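Local coordinates for sugar ABC transporter, sugar-binding protein (Streptococcus pneumoniae, PDB 2HEU), which probably binds a sugar outside the cell and delivers it to a membrane ABC transporter for uptake, at residues I21-Q26 with G292-S297; N107-K112 with N121-A126; E139-K144 with K162-F167; E153-D158 with V251-N256. All coordinates share one frame; numbering follows the deposited sequence.

Contact 1 (I21-Q26 with G292-S297)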
loop_
_atom_site.group_PDB
_atom_site.type_symbol
_atom_site.label_atom_id
_atom_site.label_comp_id
_atom_site.label_asym_id
_atom_site.label_seq_id
_atom_site.Cartn_x
_atom_site.Cartn_y
_atom_site.Cartn_z
ATOM N N ILE A 21 -10.984 8.832 -25.747
ATOM C CA ILE A 21 -11.255 8.815 -24.322
ATOM C C ILE A 21 -10.018 9.257 -23.584
ATOM O O ILE A 21 -8.909 9.210 -24.074
ATOM C CB ILE A 21 -11.680 7.417 -23.891
ATOM C CG1 ILE A 21 -10.664 6.349 -24.162
ATOM C CG2 ILE A 21 -13.099 7.063 -24.469
ATOM C CD1 ILE A 21 -10.902 5.010 -23.493
ATOM N N GLU A 22 -10.245 9.734 -22.346
ATOM C CA GLU A 22 -9.189 10.151 -21.447
ATOM C C GLU A 22 -8.949 9.116 -20.383
ATOM O O GLU A 22 -9.877 8.608 -19.775
ATOM C CB GLU A 22 -9.582 11.430 -20.725
ATOM C CG GLU A 22 -8.549 11.916 -19.744
ATOM C CD GLU A 22 -8.824 13.144 -19.003
ATOM O OE1 GLU A 22 -9.789 13.861 -19.383
ATOM O OE2 GLU A 22 -8.134 13.507 -18.041
ATOM N N TYR A 23 -7.677 8.795 -20.173
ATOM C CA TYR A 23 -7.198 7.988 -19.018
ATOM C C TYR A 23 -6.446 8.953 -18.127
ATOM O O TYR A 23 -5.357 9.450 -18.482
ATOM C CB TYR A 23 -6.326 6.812 -19.456
ATOM C CG TYR A 23 -5.635 6.206 -18.280
ATOM C CD1 TYR A 23 -6.316 5.848 -17.139
ATOM C CD2 TYR A 23 -4.248 6.063 -18.259
ATOM C CE1 TYR A 23 -5.633 5.377 -16.022
ATOM C CE2 TYR A 23 -3.586 5.591 -17.135
ATOM C CZ TYR A 23 -4.292 5.271 -16.012
ATOM O OH TYR A 23 -3.652 4.866 -14.853
ATOM N N PHE A 24 -7.019 9.208 -16.941
ATOM C CA PHE A 24 -6.397 10.134 -15.964
ATOM C C PHE A 24 -5.488 9.303 -15.037
ATOM O O PHE A 24 -5.960 8.565 -14.190
ATOM C CB PHE A 24 -7.490 10.851 -15.169
ATOM C CG PHE A 24 -6.990 11.896 -14.238
ATOM C CD1 PHE A 24 -6.816 13.234 -14.641
ATOM C CD2 PHE A 24 -6.667 11.585 -12.906
ATOM C CE1 PHE A 24 -6.387 14.239 -13.742
ATOM C CE2 PHE A 24 -6.261 12.571 -12.053
ATOM C CZ PHE A 24 -6.122 13.866 -12.480
ATOM N N ASN A 25 -4.187 9.391 -15.293
ATOM C CA ASN A 25 -3.220 8.553 -14.592
ATOM C C ASN A 25 -2.715 9.220 -13.326
ATOM O O ASN A 25 -2.465 10.433 -13.310
ATOM C CB ASN A 25 -2.042 8.376 -15.543
ATOM C CG ASN A 25 -1.029 7.384 -14.997
ATOM O OD1 ASN A 25 -1.375 6.312 -14.475
ATOM N ND2 ASN A 25 0.241 7.670 -15.210
ATOM N N GLN A 26 -2.457 8.432 -12.306
ATOM C CA GLN A 26 -1.749 8.908 -11.100
ATOM C C GLN A 26 -0.394 8.160 -10.936
ATOM O O GLN A 26 0.398 8.561 -10.096
ATOM C CB GLN A 26 -2.549 8.861 -9.830
ATOM C CG GLN A 26 -3.780 9.770 -9.929
ATOM C CD GLN A 26 -4.391 10.067 -8.628
ATOM O OE1 GLN A 26 -3.714 10.729 -7.751
ATOM N NE2 GLN A 26 -5.621 9.709 -8.438
ATOM N N GLY A 292 -4.893 -0.905 -3.346
ATOM C CA GLY A 292 -4.784 -0.732 -4.804
ATOM C C GLY A 292 -3.952 0.478 -5.164
ATOM O O GLY A 292 -4.092 1.550 -4.569
ATOM N N ASP A 293 -3.153 0.283 -6.215
ATOM C CA ASP A 293 -2.219 1.257 -6.682
ATOM C C ASP A 293 -2.591 1.609 -8.163
ATOM O O ASP A 293 -3.208 2.658 -8.398
ATOM C CB ASP A 293 -0.775 0.701 -6.537
ATOM C CG ASP A 293 0.291 1.659 -7.007
ATOM O OD1 ASP A 293 0.022 2.882 -6.896
ATOM O OD2 ASP A 293 1.394 1.286 -7.485
ATOM N N LEU A 294 -2.226 0.746 -9.099
ATOM C CA LEU A 294 -2.872 0.842 -10.435
ATOM C C LEU A 294 -4.258 0.314 -10.302
ATOM O O LEU A 294 -4.456 -0.901 -10.088
ATOM C CB LEU A 294 -2.046 0.079 -11.468
ATOM C CG LEU A 294 -2.522 0.404 -12.935
ATOM C CD1 LEU A 294 -2.018 1.786 -13.390
ATOM C CD2 LEU A 294 -2.102 -0.690 -13.896
ATOM N N ALA A 295 -5.235 1.210 -10.306
ATOM C CA ALA A 295 -6.597 0.892 -9.850
ATOM C C ALA A 295 -7.482 1.877 -10.578
ATOM O O ALA A 295 -7.317 3.068 -10.449
ATOM C CB ALA A 295 -6.726 1.004 -8.350
ATOM N N TRP A 296 -8.417 1.336 -11.388
ATOM C CA TRP A 296 -9.199 2.168 -12.319
ATOM C C TRP A 296 -10.673 2.066 -12.089
ATOM O O TRP A 296 -11.245 1.005 -11.839
ATOM C CB TRP A 296 -8.930 1.791 -13.779
ATOM C CG TRP A 296 -7.542 1.957 -14.284
ATOM C CD1 TRP A 296 -6.476 2.564 -13.631
ATOM C CD2 TRP A 296 -6.982 1.500 -15.512
ATOM N NE1 TRP A 296 -5.363 2.510 -14.399
ATOM C CE2 TRP A 296 -5.645 1.897 -15.603
ATOM C CE3 TRP A 296 -7.572 0.834 -16.610
ATOM C CZ2 TRP A 296 -4.830 1.623 -16.713
ATOM C CZ3 TRP A 296 -6.769 0.587 -17.701
ATOM C CH2 TRP A 296 -5.428 0.969 -17.743
ATOM N N SER A 297 -11.311 3.229 -12.270
ATOM C CA SER A 297 -12.773 3.394 -12.279
ATOM C C SER A 297 -13.208 4.068 -13.603
ATOM O O SER A 297 -12.357 4.689 -14.271
ATOM C CB SER A 297 -13.211 4.228 -11.088
ATOM O OG SER A 297 -12.914 3.587 -9.853
#
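Tyr23 and Trp296 form a buried aromatic contact on one side of the mixed sheet, reaching over strand 74-76, which separates strands 19-24 and 295-298. Their two side chains cross at about a right angle. Tyr23 CE1 stands over one face of the indole, offset toward its rim, and comes to 3.5 Å from Trp296 CE2. The tyrosine ring and the five-membered ring have centroids 4.6 Å apart and planes inclined at 49°, an oblique pairing that is neither a stack nor edge-to-face. The strand order, 48-53, 19-24, 74-76, 295-298, 122-123, with 295-298 antiparallel to its neighbours, fits a type II periplasmic-binding-protein lobe. Tyr23 is extended with CG anti to the backbone N (chi1 168°), and this carries its hydroxyl to the indole nitrogen. Trp296 NE1 donates to Tyr23 OH over 2.9 Å, but the N-H...O angle of 123° makes the bond weak. The same hydroxyl gives a second weak bond, from Tyr23 OH to Asn25 OD1 at 2.7 Å, so it both accepts and donates, each time weakly. The methyl CD1 of Leu294 lies against the hydroxyl, 3.8 Å from Tyr23 OH. Helix 305-315 covers Trp296 through Phe311, Val312 and Met315.

Contact 2 (N107-K112 with N121-A126)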
loop_
_atom_site.group_PDB
_atom_site.type_symbol
_atom_site.label_atom_id
_atom_site.label_comp_id
_atom_site.label_asym_id
_atom_site.label_seq_id
_atom_site.Cartn_x
_atom_site.Cartn_y
_atom_site.Cartn_z
ATOM N N ASN A 107 -9.981 -13.673 -6.274
ATOM C CA ASN A 107 -11.185 -13.894 -5.460
ATOM C C ASN A 107 -11.217 -12.913 -4.284
ATOM O O ASN A 107 -10.292 -12.858 -3.481
ATOM C CB ASN A 107 -11.124 -15.286 -4.900
ATOM C CG ASN A 107 -11.496 -16.341 -5.854
ATOM O OD1 ASN A 107 -11.892 -16.039 -6.979
ATOM N ND2 ASN A 107 -11.457 -17.575 -5.412
ATOM N N GLY A 108 -12.345 -12.217 -4.148
ATOM C CA GLY A 108 -12.588 -11.438 -2.919
ATOM C C GLY A 108 -11.877 -10.099 -2.857
ATOM O O GLY A 108 -12.215 -9.290 -1.989
ATOM N N TYR A 109 -10.955 -9.801 -3.777
ATOM C CA TYR A 109 -10.159 -8.633 -3.561
ATOM C C TYR A 109 -10.839 -7.324 -3.959
ATOM O O TYR A 109 -10.803 -6.360 -3.210
ATOM C CB TYR A 109 -8.786 -8.764 -4.222
ATOM C CG TYR A 109 -7.844 -7.677 -3.730
ATOM C CD1 TYR A 109 -7.421 -7.715 -2.399
ATOM C CD2 TYR A 109 -7.477 -6.545 -4.438
ATOM C CE1 TYR A 109 -6.693 -6.748 -1.824
ATOM C CE2 TYR A 109 -6.658 -5.519 -3.896
ATOM C CZ TYR A 109 -6.276 -5.659 -2.576
ATOM O OH TYR A 109 -5.583 -4.600 -2.021
ATOM N N ALA A 110 -11.442 -7.261 -5.144
ATOM C CA ALA A 110 -12.148 -6.060 -5.568
ATOM C C ALA A 110 -13.214 -5.692 -4.541
ATOM O O ALA A 110 -13.505 -4.529 -4.330
ATOM C CB ALA A 110 -12.702 -6.187 -6.947
ATOM N N GLU A 111 -13.864 -6.711 -3.959
ATOM C CA GLU A 111 -14.951 -6.578 -3.050
ATOM C C GLU A 111 -14.540 -5.864 -1.742
ATOM O O GLU A 111 -15.404 -5.293 -1.033
ATOM C CB GLU A 111 -15.542 -7.933 -2.716
ATOM C CG GLU A 111 -16.185 -8.672 -3.854
ATOM C CD GLU A 111 -15.326 -9.493 -4.766
ATOM O OE1 GLU A 111 -14.085 -9.420 -4.741
ATOM O OE2 GLU A 111 -15.923 -10.333 -5.516
ATOM N N LYS A 112 -13.252 -5.838 -1.431
ATOM C CA LYS A 112 -12.764 -5.127 -0.260
ATOM C C LYS A 112 -12.917 -3.660 -0.325
ATOM O O LYS A 112 -12.706 -2.962 0.682
ATOM C CB LYS A 112 -11.341 -5.512 0.036
ATOM C CG LYS A 112 -11.285 -6.975 0.411
ATOM C CD LYS A 112 -9.994 -7.424 0.902
ATOM C CE LYS A 112 -10.056 -8.961 1.176
ATOM N NZ LYS A 112 -8.852 -9.502 1.643
ATOM N N ASN A 121 -14.275 -0.224 -8.868
ATOM C CA ASN A 121 -12.877 0.003 -9.177
ATOM C C ASN A 121 -12.238 -1.330 -9.436
ATOM O O ASN A 121 -12.536 -2.313 -8.693
ATOM C CB ASN A 121 -12.207 0.752 -8.022
ATOM C CG ASN A 121 -10.773 1.051 -8.188
ATOM O OD1 ASN A 121 -9.921 0.222 -7.944
ATOM N ND2 ASN A 121 -10.484 2.313 -8.609
ATOM N N VAL A 122 -11.377 -1.431 -10.416
ATOM C CA VAL A 122 -10.552 -2.623 -10.694
ATOM C C VAL A 122 -9.159 -2.406 -10.114
ATOM O O VAL A 122 -8.400 -1.552 -10.646
ATOM C CB VAL A 122 -10.404 -2.896 -12.222
ATOM C CG1 VAL A 122 -9.625 -4.114 -12.450
ATOM C CG2 VAL A 122 -11.832 -2.982 -12.850
ATOM N N PRO A 123 -8.832 -3.075 -9.011
ATOM C CA PRO A 123 -7.446 -2.932 -8.505
ATOM C C PRO A 123 -6.584 -3.922 -9.285
ATOM O O PRO A 123 -6.730 -5.128 -9.117
ATOM C CB PRO A 123 -7.570 -3.196 -6.970
ATOM C CG PRO A 123 -9.093 -3.475 -6.733
ATOM C CD PRO A 123 -9.652 -3.851 -8.058
ATOM N N PHE A 124 -5.770 -3.417 -10.191
ATOM C CA PHE A 124 -4.811 -4.244 -10.944
ATOM C C PHE A 124 -3.632 -4.577 -10.091
ATOM O O PHE A 124 -3.121 -5.703 -10.185
ATOM C CB PHE A 124 -4.325 -3.486 -12.203
ATOM C CG PHE A 124 -5.402 -3.166 -13.172
ATOM C CD1 PHE A 124 -5.765 -4.071 -14.113
ATOM C CD2 PHE A 124 -6.111 -1.950 -13.144
ATOM C CE1 PHE A 124 -6.751 -3.799 -15.043
ATOM C CE2 PHE A 124 -7.094 -1.678 -14.033
ATOM C CZ PHE A 124 -7.416 -2.599 -14.983
ATOM N N THR A 125 -3.036 -3.604 -9.376
ATOM C CA THR A 125 -1.917 -3.843 -8.526
ATOM C C THR A 125 -2.180 -3.238 -7.176
ATOM O O THR A 125 -3.102 -2.424 -6.986
ATOM C CB THR A 125 -0.638 -3.249 -9.051
ATOM O OG1 THR A 125 -0.727 -1.822 -9.031
ATOM C CG2 THR A 125 -0.272 -3.772 -10.474
ATOM N N ALA A 126 -1.389 -3.653 -6.177
ATOM C CA ALA A 126 -1.477 -3.081 -4.841
ATOM C C ALA A 126 -0.122 -2.956 -4.267
ATOM O O ALA A 126 0.805 -3.641 -4.679
ATOM C CB ALA A 126 -2.316 -3.983 -3.915
HETATM O O HOH W 1 -13.129 -2.256 -5.958
#
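Tyr109 and Ala110 pack against Pro123 and Ala126, a buried apolar contact that sets the loop ahead of strand 122-123 against that strand, an edge strand of its sheet within this chain. With chi1 at -167°, the Tyr109 ring swings away from its own backbone N to lie beside the carbonyl carbon, which sends it toward the strand. The ring presents its edge: Pro123 CB lies near the ring plane, 4.0 Å from Tyr109 CE2. Farther along the same ring, Tyr109 OH comes to 3.8 Å from Ala126 CB, and Tyr109 OH is hydrogen-bonded to Tyr113 OH. Phe354 meets the Tyr109 ring edge-to-face. One residue on, the methyl of Ala110 covers the other end of the proline, its CB 4.0 Å from Pro123 CD. Ala110 opens the 3-10 turn, in which Lys112 N bonds to Tyr109 O at 3.1 Å, so the turn sets both side chains beside one proline. A water spans the backbones by donating to Ala110 O and to Asn121 O, each 2.8 Å from the water oxygen. The side chains therefore meet by dispersion and shape alone, at ordinary van der Waals spacing, and the polar link between the two backbones runs through this one water.

Contact 3 (E139-K144 with K162-F167)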
loop_
_atom_site.group_PDB
_atom_site.type_symbol
_atom_site.label_atom_id
_atom_site.label_comp_id
_atom_site.label_asym_id
_atom_site.label_seq_id
_atom_site.Cartn_x
_atom_site.Cartn_y
_atom_site.Cartn_z
ATOM N N GLU A 139 22.775 -14.370 6.495
ATOM C CA GLU A 139 23.485 -15.676 6.292
ATOM C C GLU A 139 24.809 -15.643 7.008
ATOM O O GLU A 139 25.184 -16.618 7.714
ATOM C CB GLU A 139 23.587 -15.954 4.803
ATOM C CG GLU A 139 24.042 -17.351 4.532
ATOM C CD GLU A 139 24.286 -17.610 3.083
ATOM O OE1 GLU A 139 24.634 -16.645 2.355
ATOM O OE2 GLU A 139 24.199 -18.805 2.686
ATOM N N GLU A 140 25.562 -14.557 6.948
ATOM C CA GLU A 140 26.955 -14.484 7.550
ATOM C C GLU A 140 26.864 -14.529 9.051
ATOM O O GLU A 140 27.843 -14.939 9.744
ATOM C CB GLU A 140 27.672 -13.163 7.158
ATOM C CG GLU A 140 29.098 -12.866 7.890
ATOM C CD GLU A 140 29.574 -11.433 7.737
ATOM O OE1 GLU A 140 28.849 -10.628 7.158
ATOM O OE2 GLU A 140 30.679 -11.099 8.181
ATOM N N LEU A 141 25.723 -14.061 9.548
ATOM C CA LEU A 141 25.540 -13.998 11.029
ATOM C C LEU A 141 24.734 -15.134 11.581
ATOM O O LEU A 141 24.543 -15.241 12.775
ATOM C CB LEU A 141 24.959 -12.645 11.444
ATOM C CG LEU A 141 25.809 -11.426 11.146
ATOM C CD1 LEU A 141 24.902 -10.247 11.370
ATOM C CD2 LEU A 141 27.006 -11.443 12.044
ATOM N N GLY A 142 24.311 -16.030 10.729
ATOM C CA GLY A 142 23.522 -17.147 11.152
ATOM C C GLY A 142 22.134 -16.818 11.643
ATOM O O GLY A 142 21.603 -17.512 12.509
ATOM N N LEU A 143 21.544 -15.735 11.133
ATOM C CA LEU A 143 20.254 -15.257 11.535
ATOM C C LEU A 143 19.162 -15.681 10.614
ATOM O O LEU A 143 19.434 -15.879 9.428
ATOM C CB LEU A 143 20.246 -13.744 11.565
ATOM C CG LEU A 143 21.295 -13.175 12.455
ATOM C CD1 LEU A 143 21.392 -11.635 12.238
ATOM C CD2 LEU A 143 21.125 -13.483 13.930
ATOM N N LYS A 144 17.929 -15.696 11.133
ATOM C CA LYS A 144 16.816 -16.150 10.394
ATOM C C LYS A 144 15.718 -15.098 10.498
ATOM O O LYS A 144 15.570 -14.363 11.494
ATOM C CB LYS A 144 16.275 -17.462 10.999
ATOM C CG LYS A 144 17.213 -18.560 11.096
ATOM C CD LYS A 144 17.729 -19.001 9.767
ATOM C CE LYS A 144 18.507 -20.345 9.919
ATOM N NZ LYS A 144 19.757 -20.096 10.722
ATOM N N LYS A 162 26.014 -8.674 18.046
ATOM C CA LYS A 162 27.017 -8.876 17.024
ATOM C C LYS A 162 27.650 -7.596 16.481
ATOM O O LYS A 162 28.569 -7.649 15.657
ATOM C CB LYS A 162 26.391 -9.672 15.862
ATOM C CG LYS A 162 25.964 -11.070 16.296
ATOM C CD LYS A 162 25.241 -11.806 15.211
ATOM C CE LYS A 162 24.608 -13.125 15.669
ATOM N NZ LYS A 162 25.539 -14.184 15.248
ATOM N N GLY A 163 27.343 -6.453 17.046
ATOM C CA GLY A 163 27.940 -5.225 16.708
ATOM C C GLY A 163 27.472 -4.633 15.394
ATOM O O GLY A 163 28.228 -3.890 14.760
ATOM N N GLN A 164 26.245 -4.896 14.983
ATOM C CA GLN A 164 25.745 -4.235 13.829
ATOM C C GLN A 164 24.393 -3.652 14.192
ATOM O O GLN A 164 23.869 -3.852 15.281
ATOM C CB GLN A 164 25.704 -5.189 12.670
ATOM C CG GLN A 164 27.050 -5.645 12.245
ATOM C CD GLN A 164 27.030 -6.399 10.875
ATOM O OE1 GLN A 164 26.570 -5.833 9.846
ATOM N NE2 GLN A 164 27.535 -7.611 10.863
ATOM N N THR A 165 23.880 -2.860 13.260
ATOM C CA THR A 165 22.703 -2.034 13.505
ATOM C C THR A 165 21.491 -2.694 12.899
ATOM O O THR A 165 21.409 -2.839 11.690
ATOM C CB THR A 165 22.873 -0.643 12.925
ATOM O OG1 THR A 165 24.039 -0.029 13.452
ATOM C CG2 THR A 165 21.642 0.221 13.237
ATOM N N PRO A 166 20.503 -3.057 13.732
ATOM C CA PRO A 166 19.316 -3.748 13.205
ATOM C C PRO A 166 18.551 -2.912 12.166
ATOM O O PRO A 166 18.246 -3.431 11.109
ATOM C CB PRO A 166 18.472 -4.027 14.469
ATOM C CG PRO A 166 19.465 -4.132 15.561
ATOM C CD PRO A 166 20.544 -3.149 15.211
ATOM N N PHE A 167 18.204 -1.661 12.534
ATOM C CA PHE A 167 17.295 -0.904 11.725
ATOM C C PHE A 167 17.817 0.430 11.286
ATOM O O PHE A 167 18.456 1.150 12.030
ATOM C CB PHE A 167 15.971 -0.539 12.517
ATOM C CG PHE A 167 15.180 -1.763 12.972
ATOM C CD1 PHE A 167 14.535 -2.601 12.075
ATOM C CD2 PHE A 167 15.051 -1.985 14.334
ATOM C CE1 PHE A 167 13.761 -3.650 12.528
ATOM C CE2 PHE A 167 14.253 -3.075 14.770
ATOM C CZ PHE A 167 13.630 -3.871 13.887
#
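Leu141 and Lys162 make the close part of this surface contact, where the C-terminal end of helix 135-141 meets the turn that follows helix 149-161. The two side chains slide past each other in opposite directions, and the closest carbons are Leu141 CD2 and Lys162 CD, 3.6 Å apart. The lysine chain is bent only at its last torsion (chi4 -99°), and this turns the ammonium group onto the backbone of the leucine. Lys162 NZ donates to Leu141 O over 2.9 Å, lying in the carbonyl plane on a lone pair with a C=O...N angle of 140°. Both helices end in Schellman motifs, with Gly142 and Gly163 at positive phi. In the first, Gly142 N returns to Glu139 O at 3.2 Å; in the second, Gln164 N and Gly163 N bond back to Ile159 O and Val160 O. The lysine thus reaches a carbonyl at a helix C-terminus, where a positive charge would be expected to suit the local field. On the packed side, Leu141 also meets the end of the Gln164 side chain, and both side chains rest on Leu252. The other side is looser: Leu143, which also rests on Phe138 and Ile159, brings CD2 only to 3.9 Å from Lys162 CE. The lysine, though tight against Leu141, is exposed to solvent, as are both glycines of the turns.

Contact 4 (E153-D158 with V251-N256)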
loop_
_atom_site.group_PDB
_atom_site.type_symbol
_atom_site.label_atom_id
_atom_site.label_comp_id
_atom_site.label_asym_id
_atom_site.label_seq_id
_atom_site.Cartn_x
_atom_site.Cartn_y
_atom_site.Cartn_z
ATOM N N GLU A 153 11.948 -9.705 18.525
ATOM C CA GLU A 153 12.665 -9.077 19.605
ATOM C C GLU A 153 14.071 -9.716 19.705
ATOM O O GLU A 153 15.078 -9.007 19.803
ATOM C CB GLU A 153 11.936 -9.339 20.967
ATOM C CG GLU A 153 10.668 -8.656 21.128
ATOM C CD GLU A 153 9.875 -9.093 22.361
ATOM O OE1 GLU A 153 10.214 -10.169 22.934
ATOM O OE2 GLU A 153 8.929 -8.383 22.745
ATOM N N GLN A 154 14.137 -11.051 19.669
ATOM C CA GLN A 154 15.427 -11.707 19.862
ATOM C C GLN A 154 16.366 -11.431 18.720
ATOM O O GLN A 154 17.563 -11.295 18.916
ATOM C CB GLN A 154 15.242 -13.205 20.088
ATOM C CG GLN A 154 16.514 -13.878 20.526
ATOM C CD GLN A 154 16.982 -13.337 21.883
ATOM O OE1 GLN A 154 18.145 -12.793 21.982
ATOM N NE2 GLN A 154 16.136 -13.365 22.888
ATOM N N LEU A 155 15.871 -11.366 17.484
ATOM C CA LEU A 155 16.667 -11.061 16.312
ATOM C C LEU A 155 17.338 -9.717 16.467
ATOM O O LEU A 155 18.519 -9.564 16.197
ATOM C CB LEU A 155 15.736 -11.111 15.081
ATOM C CG LEU A 155 16.422 -10.640 13.760
ATOM C CD1 LEU A 155 17.598 -11.511 13.393
ATOM C CD2 LEU A 155 15.372 -10.557 12.721
ATOM N N VAL A 156 16.565 -8.697 16.870
ATOM C CA VAL A 156 17.099 -7.353 17.031
ATOM C C VAL A 156 18.198 -7.391 18.091
ATOM O O VAL A 156 19.275 -6.823 17.884
ATOM C CB VAL A 156 15.968 -6.380 17.368
ATOM C CG1 VAL A 156 16.470 -5.009 17.692
ATOM C CG2 VAL A 156 15.017 -6.317 16.178
ATOM N N LYS A 157 17.944 -8.038 19.237
ATOM C CA LYS A 157 18.958 -8.101 20.277
ATOM C C LYS A 157 20.149 -8.825 19.782
ATOM O O LYS A 157 21.301 -8.444 20.095
ATOM C CB LYS A 157 18.370 -8.814 21.513
ATOM C CG LYS A 157 17.283 -8.030 22.175
ATOM C CD LYS A 157 16.573 -8.834 23.289
ATOM C CE LYS A 157 15.337 -8.115 23.797
ATOM N NZ LYS A 157 14.615 -9.029 24.766
ATOM N N ASP A 158 20.025 -9.899 19.035
ATOM C CA ASP A 158 21.134 -10.675 18.525
ATOM C C ASP A 158 21.975 -9.869 17.563
ATOM O O ASP A 158 23.216 -9.971 17.592
ATOM C CB ASP A 158 20.666 -11.960 17.812
ATOM C CG ASP A 158 20.115 -12.991 18.788
ATOM O OD1 ASP A 158 20.214 -12.833 20.044
ATOM O OD2 ASP A 158 19.565 -13.986 18.279
ATOM N N VAL A 251 22.729 -0.708 7.902
ATOM C CA VAL A 251 21.702 -1.251 8.776
ATOM C C VAL A 251 21.212 -2.511 8.104
ATOM O O VAL A 251 21.239 -2.630 6.876
ATOM C CB VAL A 251 20.533 -0.266 9.003
ATOM C CG1 VAL A 251 21.043 0.991 9.660
ATOM C CG2 VAL A 251 19.762 0.001 7.715
ATOM N N LEU A 252 20.794 -3.540 8.916
ATOM C CA LEU A 252 20.425 -4.815 8.345
ATOM C C LEU A 252 18.986 -4.888 7.875
ATOM O O LEU A 252 18.685 -5.817 7.074
ATOM C CB LEU A 252 20.704 -5.950 9.292
ATOM C CG LEU A 252 22.240 -6.146 9.605
ATOM C CD1 LEU A 252 22.413 -7.491 10.314
ATOM C CD2 LEU A 252 23.188 -5.897 8.490
ATOM N N MET A 253 18.135 -3.994 8.330
ATOM C CA MET A 253 16.708 -4.006 8.071
ATOM C C MET A 253 16.161 -2.608 7.997
ATOM O O MET A 253 16.675 -1.666 8.626
ATOM C CB MET A 253 15.944 -4.724 9.215
ATOM C CG MET A 253 16.232 -6.199 9.333
ATOM S SD MET A 253 15.351 -7.006 10.694
ATOM C CE MET A 253 16.311 -6.357 12.089
ATOM N N THR A 254 15.040 -2.452 7.296
ATOM C CA THR A 254 14.246 -1.226 7.430
ATOM C C THR A 254 12.820 -1.517 7.171
ATOM O O THR A 254 12.504 -2.250 6.224
ATOM C CB THR A 254 14.812 -0.074 6.524
ATOM O OG1 THR A 254 14.221 1.165 6.921
ATOM C CG2 THR A 254 14.634 -0.275 5.059
ATOM N N PRO A 255 11.877 -1.000 7.973
ATOM C CA PRO A 255 10.441 -1.236 7.747
ATOM C C PRO A 255 9.929 -0.261 6.743
ATOM O O PRO A 255 10.060 0.962 6.898
ATOM C CB PRO A 255 9.841 -0.968 9.157
ATOM C CG PRO A 255 10.762 0.110 9.730
ATOM C CD PRO A 255 12.128 -0.241 9.236
ATOM N N ASN A 256 9.300 -0.758 5.691
ATOM C CA ASN A 256 8.755 0.208 4.690
ATOM C C ASN A 256 7.822 -0.562 3.717
ATOM O O ASN A 256 7.623 -1.791 3.829
ATOM C CB ASN A 256 9.899 0.934 3.964
ATOM C CG ASN A 256 9.577 2.401 3.755
ATOM O OD1 ASN A 256 10.301 3.298 4.344
ATOM N ND2 ASN A 256 8.580 2.713 3.044
#
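Asp158 N bonds to Gln154 O over 2.8 Å, the shortest sound polar bond within these segments, and it fixes the helical turn from which Leu155 and Val156 meet Met253. A second bond of the same turn, Lys157 N to Glu153 O at 3.1 Å, confirms regular helix here. Across the contact everything is apolar. Leu155 and Met253 reach toward each other tip to tip: Leu155 CD2 lies 4.1 Å from Met253 SD. A chi1 of 173° turns the Leu155 branch away from its own N and at the strand. The methionine chain runs straight through chi2 and then bends at chi3 (-74°), swinging its terminal methyl off the line of the chain and toward the neighbouring valine, with Met253 CE 4.3 Å from Val156 CG2. One side chain of the strand therefore engages two consecutive residues of the helix. The backbones stay well apart, the nearest CA atoms, of Val156 and Met253, being 9.6 Å from each other. Helix 149-161 thus packs against strand 253-257, an outer strand of the three-stranded antiparallel sheet. Phe138 touches both Leu155 and Met253, and Phe167 touches both Val156 and Met253, so Met253 shares a neighbour with each of the two helix residues. With only van der Waals spacings and just 94 Å² buried between the segments, the direct contact is light; its chemistry implies cohesion by dispersion, with the thioether and its methyl bridging helix and strand.

In the fold
Contacts 1 and 2 are buried and share one sheet: strands 295-298 and 122-123 are neighbours in it, and Trp296 O meets Val122 N at 2.8 Å in a probable hydrogen bond. Contacts 3 and 4 lie on the other side of the chain's centre, their centres about 8 Å apart. They share the environment of helix 149-161, and Thr165 O joins Leu252 N at 2.9 Å in another probable bond. Contact 4 is buried and wholly apolar across its segments, whereas contact 3 sits at the surface and rests partly on a lysine charge. One weak N-H...O bond accompanies the aromatic packing across contact 1, and a water bridges contact 2. Contacts 1 and 3 have centres about 42 Å apart.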